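Local coordinates for lytic switch protein BZLF1 (Human herpesvirus 4, PDB 2C9L) that switches Epstein-Barr virus from latency to the lytic cycle, binding DNA, including CpG-methylated viral promoters, as a homodimeric bZIP transcription factor, at residues C[12-15]-C[16-19]; C[23-26]-C[27-31]; C[53-57]-C[58-62]. The protein carries 2 engineered substitutions. All blocks are in the same frame, centred on the assembly; numbering follows the deposited sequence.

Interaction 1: C[12-15]-C[16-19]; sequences AARK and SRAK. Engineered in segment 12-15: A13 (natural residue Ser). Engineered in segment 16-19: S16 (natural residue Cys). With nucleotides of chain B; nucleotides of chain A.
Four successive i to i+4 hydrogen bonds, from the N-H groups of S16, R17, A18 and K19 to the carbonyls of A12, A13, R14 and K15, keep residues 12-19 in unbroken alpha helix. Over this frame the R17 side chain turns back along the helix: its bend at chi3 (-80°) lays the guanidinium over the preceding turn, one face resting on R14 CA and NH2 coming 3.7 Å from the CB of A13, an engineered alanine at the natural serine of the methylation-recognition site. R17 belongs to that recognition site too; its NH2 lies 3.7 Å from OP2 of DC10 of chain A, and its NH1 has a long, weak ion pair with another phosphate.

R14 takes hold of the DC10 phosphate. R14 runs extended from CG to NE and presents its guanidinium edge-on: R14 NE bonds OP2 of DC10 of chain A at 2.9 Å and R14 NH2 bonds OP1 of the same nucleotide at 2.7 Å. The planes of the two arginine groups stand 87° apart. This bZIP basic region lies in the major groove of the DNA, as in the family generally, and reaches a backbone on either strand.

Toward the other strand, the engineered S16 (natural cysteine) donates from OG to OP2 of DT7 of chain B at 2.7 Å. K19 NZ, on a fully extended chain, bonds OP1 of DT7 of chain B at 2.8 Å, and K15 NZ is likewise bonded to OP1 of DA6 of chain B. The thymine methyl C7 of DT7 of chain B lies beside A12 and A13, 3.7 Å from A12 O.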
ATOM      1  N   ALA C  12     -11.297 -16.155  17.798  1.00 24.14           N
ATOM      2  CA  ALA C  12     -11.561 -15.315  16.627  1.00 25.52           C
ATOM      3  C   ALA C  12     -11.035 -13.888  16.780  1.00 23.05           C
ATOM      4  O   ALA C  12     -10.582 -13.303  15.802  1.00 24.65           O
ATOM      5  CB  ALA C  12     -13.044 -15.298  16.311  1.00 22.12           C
ATOM      6  N   ALA C  13     -11.086 -13.324  17.990  1.00 20.96           N
ATOM      7  CA  ALA C  13     -10.564 -11.971  18.196  1.00 24.31           C
ATOM      8  C   ALA C  13      -9.051 -11.996  18.007  1.00 26.03           C
ATOM      9  O   ALA C  13      -8.496 -11.098  17.376  1.00 27.28           O
ATOM     10  CB  ALA C  13     -10.902 -11.444  19.580  1.00 10.16           C
ATOM     11  N   ARG C  14      -8.381 -13.009  18.567  1.00 22.29           N
ATOM     12  CA  ARG C  14      -6.929 -13.122  18.402  1.00 29.74           C
ATOM     13  C   ARG C  14      -6.600 -13.192  16.910  1.00 21.78           C
ATOM     14  O   ARG C  14      -5.682 -12.532  16.435  1.00 29.50           O
ATOM     15  CB  ARG C  14      -6.383 -14.388  19.077  1.00 35.39           C
ATOM     16  CG  ARG C  14      -6.357 -14.338  20.589  1.00 40.67           C
ATOM     17  CD  ARG C  14      -6.129 -15.718  21.213  1.00 29.69           C
ATOM     18  NE  ARG C  14      -6.293 -15.632  22.661  1.00 31.13           N
ATOM     19  CZ  ARG C  14      -6.421 -16.670  23.481  1.00 33.51           C
ATOM     20  NH1 ARG C  14      -6.405 -17.913  23.009  1.00 29.41           N
ATOM     21  NH2 ARG C  14      -6.583 -16.456  24.778  1.00 21.95           N
ATOM     22  N   LYS C  15      -7.357 -14.000  16.179  1.00 17.85           N
ATOM     23  CA  LYS C  15      -7.120 -14.156  14.749  1.00 21.56           C
ATOM     24  C   LYS C  15      -7.368 -12.866  13.969  1.00 33.91           C
ATOM     25  O   LYS C  15      -6.623 -12.540  13.041  1.00 27.23           O
ATOM     26  CB  LYS C  15      -8.010 -15.252  14.181  1.00 19.26           C
ATOM     27  CG  LYS C  15      -7.846 -15.457  12.673  1.00 25.68           C
ATOM     28  CD  LYS C  15      -8.799 -16.530  12.144  1.00 35.22           C
ATOM     29  CE  LYS C  15      -8.634 -16.737  10.634  1.00 26.83           C
ATOM     30  NZ  LYS C  15      -9.724 -17.595  10.065  1.00 33.58           N
ATOM     31  N   SER C  16      -8.417 -12.143  14.356  1.00 20.37           N
ATOM     32  CA  SER C  16      -8.783 -10.905  13.694  1.00 22.84           C
ATOM     33  C   SER C  16      -7.724  -9.854  13.920  1.00 21.43           C
ATOM     34  O   SER C  16      -7.318  -9.166  12.990  1.00 26.46           O
ATOM     35  CB  SER C  16     -10.131 -10.399  14.211  1.00 29.45           C
ATOM     36  OG  SER C  16     -10.558  -9.282  13.465  1.00 34.05           O
ATOM     37  N   ARG C  17      -7.266  -9.738  15.161  1.00 23.20           N
ATOM     38  CA  ARG C  17      -6.234  -8.770  15.494  1.00 25.76           C
ATOM     39  C   ARG C  17      -4.927  -9.060  14.759  1.00 29.49           C
ATOM     40  O   ARG C  17      -4.262  -8.139  14.282  1.00 28.00           O
ATOM     41  CB  ARG C  17      -5.988  -8.750  17.005  1.00 26.40           C
ATOM     42  CG  ARG C  17      -6.882  -7.779  17.757  1.00 26.85           C
ATOM     43  CD  ARG C  17      -6.666  -7.864  19.254  1.00 27.52           C
ATOM     44  NE  ARG C  17      -7.369  -9.000  19.840  1.00 30.86           N
ATOM     45  CZ  ARG C  17      -6.777 -10.029  20.435  1.00 28.90           C
ATOM     46  NH1 ARG C  17      -5.455 -10.085  20.532  1.00 30.49           N
ATOM     47  NH2 ARG C  17      -7.514 -11.001  20.948  1.00 25.69           N
ATOM     48  N   ALA C  18      -4.561 -10.336  14.663  1.00 23.56           N
ATOM     49  CA  ALA C  18      -3.317 -10.710  13.979  1.00 31.90           C
ATOM     50  C   ALA C  18      -3.514 -10.469  12.492  1.00 27.64           C
ATOM     51  O   ALA C  18      -2.593 -10.049  11.803  1.00 34.54           O
ATOM     52  CB  ALA C  18      -2.954 -12.192  14.231  1.00 27.30           C
ATOM     53  N   LYS C  19      -4.726 -10.730  12.008  1.00 27.51           N
ATOM     54  CA  LYS C  19      -5.046 -10.509  10.606  1.00 28.53           C
ATOM     55  C   LYS C  19      -4.887  -9.031  10.233  1.00 37.34           C
ATOM     56  O   LYS C  19      -4.428  -8.706   9.140  1.00 30.64           O
ATOM     57  CB  LYS C  19      -6.475 -10.936  10.299  1.00 28.03           C
ATOM     58  CG  LYS C  19      -6.889 -10.626   8.865  1.00 39.53           C
ATOM     59  CD  LYS C  19      -8.382 -10.823   8.646  1.00 51.25           C
ATOM     60  CE  LYS C  19      -8.827 -10.192   7.326  1.00 62.00           C
ATOM     61  NZ  LYS C  19     -10.303 -10.263   7.115  1.00 48.69           N
TER
ATOM     62  P    DT B   7     -12.210  -9.444  10.199  1.00 33.07           P
ATOM     63  OP1  DT B   7     -11.886  -8.754   8.917  1.00 39.62           O
ATOM     64  OP2  DT B   7     -11.113 -10.083  10.984  1.00 25.57           O
ATOM     65  O5'  DT B   7     -12.982  -8.435  11.170  1.00 33.42           O
ATOM     66  C5'  DT B   7     -14.155  -7.787  10.671  1.00 30.76           C
ATOM     67  C4'  DT B   7     -14.757  -6.803  11.651  1.00 32.42           C
ATOM     68  O4'  DT B   7     -15.503  -7.473  12.699  1.00 22.53           O
ATOM     69  C3'  DT B   7     -13.724  -5.963  12.410  1.00 27.55           C
ATOM     70  O3'  DT B   7     -14.295  -4.700  12.719  1.00 36.96           O
ATOM     71  C2'  DT B   7     -13.527  -6.722  13.718  1.00 22.07           C
ATOM     72  C1'  DT B   7     -14.951  -7.126  13.963  1.00 16.33           C
ATOM     73  N1   DT B   7     -15.261  -8.161  14.949  1.00 33.23           N
ATOM     74  C2   DT B   7     -16.410  -8.025  15.703  1.00 35.43           C
ATOM     75  O2   DT B   7     -17.174  -7.086  15.596  1.00 26.63           O
ATOM     76  N3   DT B   7     -16.626  -9.042  16.588  1.00 27.03           N
ATOM     77  C4   DT B   7     -15.823 -10.155  16.786  1.00 30.44           C
ATOM     78  O4   DT B   7     -16.143 -10.986  17.603  1.00 20.34           O
ATOM     79  C5   DT B   7     -14.637 -10.223  15.969  1.00 29.57           C
ATOM     80  C7   DT B   7     -13.706 -11.394  16.115  1.00 21.08           C
ATOM     81  C6   DT B   7     -14.420  -9.230  15.109  1.00 17.31           C
TER
ATOM     82  P    DC A  10      -6.751 -12.966  25.385  1.00 32.40           P
ATOM     83  OP1  DC A  10      -6.142 -14.104  26.121  1.00 35.26           O
ATOM     84  OP2  DC A  10      -6.961 -13.078  23.948  1.00 28.21           O
ATOM     85  O5'  DC A  10      -8.156 -12.607  26.052  1.00 23.04           O
ATOM     86  C5'  DC A  10      -8.161 -12.283  27.439  1.00 28.71           C
ATOM     87  C4'  DC A  10      -9.511 -11.809  27.941  1.00 28.21           C
ATOM     88  O4'  DC A  10      -9.795 -10.440  27.506  1.00 32.30           O
ATOM     89  C3'  DC A  10     -10.702 -12.629  27.427  1.00 26.40           C
ATOM     90  O3'  DC A  10     -11.626 -12.856  28.497  1.00 27.25           O
ATOM     91  C2'  DC A  10     -11.232 -11.832  26.229  1.00 30.80           C
ATOM     92  C1'  DC A  10     -10.985 -10.413  26.685  1.00 18.37           C
ATOM     93  N1   DC A  10     -10.883  -9.349  25.663  1.00 28.41           N
ATOM     94  C2   DC A  10     -11.558  -8.122  25.860  1.00 24.04           C
ATOM     95  O2   DC A  10     -12.206  -7.933  26.894  1.00 27.52           O
ATOM     96  N3   DC A  10     -11.485  -7.171  24.912  1.00 35.21           N
ATOM     97  C4   DC A  10     -10.778  -7.382  23.815  1.00 34.06           C
ATOM     98  N4   DC A  10     -10.732  -6.385  22.909  1.00 26.88           N
ATOM     99  C5   DC A  10     -10.084  -8.613  23.590  1.00 32.23           C
ATOM    100  C6   DC A  10     -10.164  -9.553  24.535  1.00 31.51           C
TER
ATOM    101  P    DA B   6     -13.052 -16.036  11.113  1.00 41.27           P
ATOM    102  OP1  DA B   6     -12.046 -16.120  10.013  1.00 49.12           O
ATOM    103  OP2  DA B   6     -12.625 -16.243  12.510  1.00 31.35           O
ATOM    104  O5'  DA B   6     -13.736 -14.599  11.033  1.00 38.91           O
ATOM    105  C5'  DA B   6     -14.138 -14.106   9.764  1.00 30.72           C
ATOM    106  C4'  DA B   6     -14.457 -12.627   9.807  1.00 39.51           C
ATOM    107  O4'  DA B   6     -15.648 -12.385  10.593  1.00 23.37           O
ATOM    108  C3'  DA B   6     -13.381 -11.760  10.459  1.00 28.00           C
ATOM    109  O3'  DA B   6     -13.336 -10.504   9.805  1.00 29.34           O
ATOM    110  C2'  DA B   6     -13.817 -11.659  11.915  1.00 23.14           C
ATOM    111  C1'  DA B   6     -15.318 -11.640  11.780  1.00 25.90           C
ATOM    112  N9   DA B   6     -16.030 -12.219  12.913  1.00 34.53           N
ATOM    113  C8   DA B   6     -15.793 -13.436  13.496  1.00 40.15           C
ATOM    114  N7   DA B   6     -16.586 -13.705  14.503  1.00 39.74           N
ATOM    115  C5   DA B   6     -17.406 -12.586  14.589  1.00 39.79           C
ATOM    116  C6   DA B   6     -18.452 -12.250  15.452  1.00 31.59           C
ATOM    117  N6   DA B   6     -18.895 -13.038  16.435  1.00 32.67           N
ATOM    118  N1   DA B   6     -19.050 -11.054  15.274  1.00 47.03           N
ATOM    119  C2   DA B   6     -18.614 -10.255  14.299  1.00 51.22           C
ATOM    120  N3   DA B   6     -17.634 -10.457  13.421  1.00 22.33           N
ATOM    121  C4   DA B   6     -17.067 -11.660  13.621  1.00 33.05           C
TER

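Interaction 2: C[23-26]-C[27-31]; sequences LLQH and YREVA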
ATOM      1  N   LEU C  23      -2.034  -7.303   7.765  1.00 29.61           N
ATOM      2  CA  LEU C  23      -2.558  -6.539   6.647  1.00 33.91           C
ATOM      3  C   LEU C  23      -1.804  -5.217   6.554  1.00 29.29           C
ATOM      4  O   LEU C  23      -1.430  -4.785   5.467  1.00 22.90           O
ATOM      5  CB  LEU C  23      -4.052  -6.306   6.843  1.00 39.30           C
ATOM      6  CG  LEU C  23      -4.927  -6.125   5.602  1.00 55.28           C
ATOM      7  CD1 LEU C  23      -4.681  -7.257   4.608  1.00 40.84           C
ATOM      8  CD2 LEU C  23      -6.393  -6.100   6.042  1.00 40.61           C
ATOM      9  N   LEU C  24      -1.561  -4.599   7.706  1.00 23.93           N
ATOM     10  CA  LEU C  24      -0.831  -3.339   7.773  1.00 34.29           C
ATOM     11  C   LEU C  24       0.627  -3.514   7.345  1.00 38.35           C
ATOM     12  O   LEU C  24       1.213  -2.635   6.705  1.00 31.01           O
ATOM     13  CB  LEU C  24      -0.844  -2.781   9.194  1.00 27.14           C
ATOM     14  CG  LEU C  24      -0.003  -1.510   9.336  1.00 37.53           C
ATOM     15  CD1 LEU C  24      -0.735  -0.351   8.672  1.00 43.24           C
ATOM     16  CD2 LEU C  24       0.258  -1.211  10.804  1.00 42.94           C
ATOM     17  N   GLN C  25       1.213  -4.642   7.729  1.00 35.78           N
ATOM     18  CA  GLN C  25       2.601  -4.943   7.398  1.00 33.58           C
ATOM     19  C   GLN C  25       2.701  -5.151   5.889  1.00 30.14           C
ATOM     20  O   GLN C  25       3.643  -4.699   5.249  1.00 30.63           O
ATOM     21  CB  GLN C  25       3.039  -6.210   8.147  1.00 35.54           C
ATOM     22  CG  GLN C  25       4.544  -6.401   8.313  1.00 49.39           C
ATOM     23  CD  GLN C  25       5.238  -6.854   7.048  1.00 69.24           C
ATOM     24  OE1 GLN C  25       4.831  -7.830   6.416  1.00 77.75           O
ATOM     25  NE2 GLN C  25       6.305  -6.152   6.676  1.00 78.55           N
ATOM     26  N   HIS C  26       1.699  -5.820   5.336  1.00 27.75           N
ATOM     27  CA  HIS C  26       1.628  -6.121   3.913  1.00 30.85           C
ATOM     28  C   HIS C  26       1.519  -4.878   3.019  1.00 38.22           C
ATOM     29  O   HIS C  26       2.256  -4.737   2.038  1.00 32.91           O
ATOM     30  CB  HIS C  26       0.434  -7.040   3.656  1.00 29.40           C
ATOM     31  CG  HIS C  26       0.193  -7.332   2.209  1.00 44.28           C
ATOM     32  ND1 HIS C  26       0.935  -8.252   1.499  1.00 51.32           N
ATOM     33  CD2 HIS C  26      -0.708  -6.821   1.336  1.00 45.67           C
ATOM     34  CE1 HIS C  26       0.499  -8.296   0.252  1.00 48.99           C
ATOM     35  NE2 HIS C  26      -0.497  -7.437   0.127  1.00 49.22           N
ATOM     36  N   TYR C  27       0.598  -3.980   3.346  1.00 33.81           N
ATOM     37  CA  TYR C  27       0.424  -2.775   2.532  1.00 29.07           C
ATOM     38  C   TYR C  27       1.564  -1.786   2.688  1.00 31.51           C
ATOM     39  O   TYR C  27       1.799  -0.944   1.819  1.00 30.21           O
ATOM     40  CB  TYR C  27      -0.920  -2.110   2.850  1.00 41.63           C
ATOM     41  CG  TYR C  27      -2.077  -2.826   2.184  1.00 47.70           C
ATOM     42  CD1 TYR C  27      -2.113  -2.976   0.797  1.00 53.13           C
ATOM     43  CD2 TYR C  27      -3.102  -3.398   2.934  1.00 53.80           C
ATOM     44  CE1 TYR C  27      -3.135  -3.682   0.172  1.00 63.84           C
ATOM     45  CE2 TYR C  27      -4.135  -4.110   2.315  1.00 63.81           C
ATOM     46  CZ  TYR C  27      -4.140  -4.247   0.932  1.00 62.24           C
ATOM     47  OH  TYR C  27      -5.138  -4.958   0.306  1.00 73.03           O
ATOM     48  N   ARG C  28       2.284  -1.897   3.796  1.00 28.67           N
ATOM     49  CA  ARG C  28       3.419  -1.024   4.047  1.00 32.46           C
ATOM     50  C   ARG C  28       4.533  -1.445   3.065  1.00 37.31           C
ATOM     51  O   ARG C  28       5.221  -0.601   2.489  1.00 30.56           O
ATOM     52  CB  ARG C  28       3.876  -1.215   5.485  1.00 23.77           C
ATOM     53  CG  ARG C  28       4.701  -0.107   6.093  1.00 35.26           C
ATOM     54  CD  ARG C  28       5.125  -0.524   7.501  1.00 43.49           C
ATOM     55  NE  ARG C  28       5.097   0.577   8.461  1.00 73.51           N
ATOM     56  CZ  ARG C  28       5.940   1.604   8.461  1.00 80.90           C
ATOM     57  NH1 ARG C  28       6.896   1.682   7.545  1.00 83.86           N
ATOM     58  NH2 ARG C  28       5.825   2.556   9.379  1.00 80.67           N
ATOM     59  N   GLU C  29       4.677  -2.756   2.871  1.00 27.94           N
ATOM     60  CA  GLU C  29       5.695  -3.324   1.981  1.00 37.41           C
ATOM     61  C   GLU C  29       5.367  -3.109   0.507  1.00 32.90           C
ATOM     62  O   GLU C  29       6.246  -2.793  -0.285  1.00 35.32           O
ATOM     63  CB  GLU C  29       5.842  -4.831   2.219  1.00 38.55           C
ATOM     64  CG  GLU C  29       6.241  -5.225   3.622  1.00 58.51           C
ATOM     65  CD  GLU C  29       6.413  -6.727   3.770  1.00 72.59           C
ATOM     66  OE1 GLU C  29       5.503  -7.475   3.348  1.00 77.85           O
ATOM     67  OE2 GLU C  29       7.451  -7.159   4.315  1.00 79.36           O
ATOM     68  N   VAL C  30       4.105  -3.321   0.148  1.00 25.24           N
ATOM     69  CA  VAL C  30       3.640  -3.144  -1.220  1.00 30.29           C
ATOM     70  C   VAL C  30       3.757  -1.676  -1.641  1.00 32.92           C
ATOM     71  O   VAL C  30       4.148  -1.379  -2.766  1.00 25.69           O
ATOM     72  CB  VAL C  30       2.174  -3.609  -1.361  1.00 40.47           C
ATOM     73  CG1 VAL C  30       1.559  -3.066  -2.639  1.00 42.18           C
ATOM     74  CG2 VAL C  30       2.126  -5.130  -1.359  1.00 44.80           C
ATOM     75  N   ALA C  31       3.413  -0.763  -0.736  1.00 24.17           N
ATOM     76  CA  ALA C  31       3.512   0.665  -1.026  1.00 28.13           C
ATOM     77  C   ALA C  31       4.948   1.007  -1.396  1.00 30.66           C
ATOM     78  O   ALA C  31       5.195   1.768  -2.335  1.00 24.50           O
ATOM     79  CB  ALA C  31       3.099   1.483   0.177  1.00 21.70           C
TER
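H26 and Y27, neighbours in sequence, meet in an edge-to-face aromatic pair: the edge of the imidazole is directed at the phenol face, with CD2 of H26 over the centre of the Y27 ring. The centroids are 5.2 Å apart and the planes stand at 74°, a T-shaped stack. The imidazole also offers a face of its own to V30, whose CG2 lies 4.0 Å from the H26 ring centroid in a CH-pi contact, displaced toward the rim. L23 runs alongside Y27, pointing the same way, and its CD1 packs 3.9 Å from Y27 CE2.

The first torsions place the two rings. H26 has CG anti to the backbone N, whereas Y27 has CG beside its backbone N (chi1 -78°), which brings the imidazole edge over the phenol face. The segment probably forms the start of the leucine zipper of the bZIP helix, where the second subunit closes in: L24 packs on F20 of the second subunit, Y27 on R28 of that chain, and H26 and V30 on its D63.

Q25 and E29, one turn apart, add a polar link. The bend of Q25 at chi2 carries NE2 to OE2 of E29, 2.8 Å away in a nearly straight bond. The acceptor lies in the Q25 amide plane, yet the donor comes from above the carboxylate plane of E29, the two flat groups being turned 79° apart. Underneath, the alpha-helical backbone fixes the spacing of these partners: Y27 N bonds L23 O at 3.0 Å, E29 N bonds Q25 O, and V30 N bonds H26 O at 3.0 Å.

Interaction 3: C[53-57]-C[58-62]; sequences DVDSI and IPRTP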
ATOM      1  N   ASP C  53      10.338  14.314 -21.164  1.00 52.88           N
ATOM      2  CA  ASP C  53      10.191  14.835 -19.805  1.00 51.68           C
ATOM      3  C   ASP C  53       9.114  14.033 -19.080  1.00 48.73           C
ATOM      4  O   ASP C  53       7.954  14.445 -19.017  1.00 49.15           O
ATOM      5  CB  ASP C  53       9.790  16.313 -19.832  1.00 51.80           C
ATOM      6  CG  ASP C  53       9.901  16.969 -18.467  1.00 53.55           C
ATOM      7  OD1 ASP C  53       9.684  16.269 -17.457  1.00 42.88           O
ATOM      8  OD2 ASP C  53      10.194  18.182 -18.403  1.00 58.72           O
ATOM      9  N   VAL C  54       9.505  12.891 -18.530  1.00 43.79           N
ATOM     10  CA  VAL C  54       8.569  12.020 -17.833  1.00 50.90           C
ATOM     11  C   VAL C  54       7.809  12.691 -16.690  1.00 52.16           C
ATOM     12  O   VAL C  54       6.585  12.595 -16.613  1.00 55.25           O
ATOM     13  CB  VAL C  54       9.292  10.784 -17.279  1.00 49.50           C
ATOM     14  CG1 VAL C  54       8.283   9.816 -16.695  1.00 41.75           C
ATOM     15  CG2 VAL C  54      10.104  10.120 -18.386  1.00 50.54           C
ATOM     16  N   ASP C  55       8.531  13.372 -15.809  1.00 52.97           N
ATOM     17  CA  ASP C  55       7.910  14.032 -14.667  1.00 54.44           C
ATOM     18  C   ASP C  55       6.806  15.007 -15.049  1.00 58.47           C
ATOM     19  O   ASP C  55       5.919  15.289 -14.247  1.00 52.79           O
ATOM     20  CB  ASP C  55       8.967  14.761 -13.834  1.00 62.84           C
ATOM     21  CG  ASP C  55      10.033  13.826 -13.303  1.00 61.85           C
ATOM     22  OD1 ASP C  55      10.954  13.470 -14.065  1.00 70.27           O
ATOM     23  OD2 ASP C  55       9.940  13.433 -12.123  1.00 71.12           O
ATOM     24  N   SER C  56       6.863  15.521 -16.273  1.00 57.44           N
ATOM     25  CA  SER C  56       5.860  16.466 -16.742  1.00 62.73           C
ATOM     26  C   SER C  56       4.633  15.747 -17.283  1.00 64.46           C
ATOM     27  O   SER C  56       3.512  16.240 -17.166  1.00 68.46           O
ATOM     28  CB  SER C  56       6.449  17.365 -17.829  1.00 63.02           C
ATOM     29  OG  SER C  56       7.551  18.100 -17.329  1.00 76.98           O
ATOM     30  N   ILE C  57       4.851  14.580 -17.879  1.00 59.22           N
ATOM     31  CA  ILE C  57       3.760  13.793 -18.437  1.00 58.87           C
ATOM     32  C   ILE C  57       2.989  13.106 -17.318  1.00 58.39           C
ATOM     33  O   ILE C  57       1.810  13.389 -17.091  1.00 61.45           O
ATOM     34  CB  ILE C  57       4.290  12.720 -19.402  1.00 55.23           C
ATOM     35  CG1 ILE C  57       5.015  13.388 -20.570  1.00 60.61           C
ATOM     36  CG2 ILE C  57       3.145  11.852 -19.896  1.00 57.67           C
ATOM     37  CD1 ILE C  57       5.659  12.409 -21.518  1.00 69.34           C
ATOM     38  N   ILE C  58       3.661  12.191 -16.628  1.00 53.57           N
ATOM     39  CA  ILE C  58       3.046  11.466 -15.526  1.00 54.95           C
ATOM     40  C   ILE C  58       3.624  12.016 -14.234  1.00 55.80           C
ATOM     41  O   ILE C  58       4.607  11.495 -13.706  1.00 53.04           O
ATOM     42  CB  ILE C  58       3.338   9.955 -15.615  1.00 58.97           C
ATOM     43  CG1 ILE C  58       2.867   9.415 -16.967  1.00 50.93           C
ATOM     44  CG2 ILE C  58       2.627   9.220 -14.481  1.00 56.19           C
ATOM     45  CD1 ILE C  58       3.131   7.930 -17.164  1.00 51.48           C
ATOM     46  N   PRO C  59       3.014  13.088 -13.702  1.00 58.01           N
ATOM     47  CA  PRO C  59       3.495  13.699 -12.462  1.00 58.45           C
ATOM     48  C   PRO C  59       3.672  12.696 -11.331  1.00 55.70           C
ATOM     49  O   PRO C  59       2.928  11.722 -11.228  1.00 54.58           O
ATOM     50  CB  PRO C  59       2.428  14.752 -12.159  1.00 65.15           C
ATOM     51  CG  PRO C  59       1.189  14.170 -12.774  1.00 63.30           C
ATOM     52  CD  PRO C  59       1.707  13.646 -14.088  1.00 54.51           C
ATOM     53  N   ARG C  60       4.673  12.936 -10.494  1.00 51.93           N
ATOM     54  CA  ARG C  60       4.955  12.069  -9.363  1.00 58.96           C
ATOM     55  C   ARG C  60       3.930  12.294  -8.256  1.00 59.70           C
ATOM     56  O   ARG C  60       3.336  13.364  -8.155  1.00 63.03           O
ATOM     57  CB  ARG C  60       6.357  12.353  -8.825  1.00 60.89           C
ATOM     58  CG  ARG C  60       7.481  11.918  -9.743  1.00 58.03           C
ATOM     59  CD  ARG C  60       8.795  12.557  -9.322  1.00 65.06           C
ATOM     60  NE  ARG C  60       9.945  11.928  -9.964  1.00 69.46           N
ATOM     61  CZ  ARG C  60      10.414  10.727  -9.641  1.00 76.00           C
ATOM     62  NH1 ARG C  60       9.832  10.026  -8.678  1.00 72.17           N
ATOM     63  NH2 ARG C  60      11.465  10.229 -10.280  1.00 75.64           N
ATOM     64  N   THR C  61       3.722  11.272  -7.436  1.00 61.00           N
ATOM     65  CA  THR C  61       2.782  11.353  -6.325  1.00 65.10           C
ATOM     66  C   THR C  61       3.584  11.280  -5.034  1.00 62.85           C
ATOM     67  O   THR C  61       4.632  10.635  -4.985  1.00 60.99           O
ATOM     68  CB  THR C  61       1.772  10.177  -6.359  1.00 66.21           C
ATOM     69  OG1 THR C  61       0.843  10.377  -7.430  1.00 71.44           O
ATOM     70  CG2 THR C  61       1.006  10.072  -5.047  1.00 68.43           C
ATOM     71  N   PRO C  62       3.120  11.957  -3.975  1.00 65.57           N
ATOM     72  CA  PRO C  62       3.870  11.897  -2.719  1.00 67.71           C
ATOM     73  C   PRO C  62       3.815  10.487  -2.139  1.00 72.60           C
ATOM     74  O   PRO C  62       3.217   9.585  -2.730  1.00 67.22           O
ATOM     75  CB  PRO C  62       3.153  12.921  -1.843  1.00 70.37           C
ATOM     76  CG  PRO C  62       1.739  12.860  -2.347  1.00 69.35           C
ATOM     77  CD  PRO C  62       1.942  12.833  -3.843  1.00 68.36           C
TER
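D55 and R60 join in a salt bridge across the end of the short helix 54-57, where the chain leaves its last turn and continues as an extended tail, folded back along the zipper part of helix 2-48 of this bZIP dimer. From CB, the R60 side chain starts beside its own backbone N (chi1 -70°) and stays extended to NE. R60 CG comes 3.7 Å from D55 OD2, R60 CD closer still, and R60 NE donates to D55 OD2 at 2.6 Å, with an N-H...acceptor angle of 137°. NE approaches OD2 nearly along its C-O bond, and the oxygen sits at the guanidinium edge, slightly tilted from its plane. The carboxylate and guanidinium planes are 31° apart. The R60 side chain also touches R42 of helix 2-48, and its NH1 has a long, weak ion pair with D39.

At the other end of the helix D53 is the N-cap, its OD1 accepting a weak bond from S56 N. The last turn is closed by I58 N, which bonds V54 O at 3.0 Å although I58 has already left helical backbone angles.

I57 and I58 touch through CG2 of the former and CG1 of the latter, 3.8 Å apart. Both pack on the second subunit, I57 on its L44 and I58 on its L41, and V54 joins I58 on that same L41. T61, further along the tail, bonds through OG1 to E37 of the second subunit. At P59, the CA-H points at the carbonyl of D55, with P59 CA 3.4 Å from D55 O.

In the fold
Along the chain the three contacts come in series. Interactions 1 and 2 share the long helix 2-48, their centres about 17 Å apart, so one continuous helix carries the DNA-binding basic region into the dimerization region. Interaction 3 follows on helix 54-57 and the tail beyond it, its centre about 24 Å from that of interaction 2 and about 40 Å from that of interaction 1, on the opposite side of the chain's centre. Interaction 1 meets DNA and no other protein chain, whereas interactions 2 and 3 both touch the second subunit. DNA recognition and dimerization thus occupy separate lengths of the chain, with the folded-back tail adding to the dimer interface.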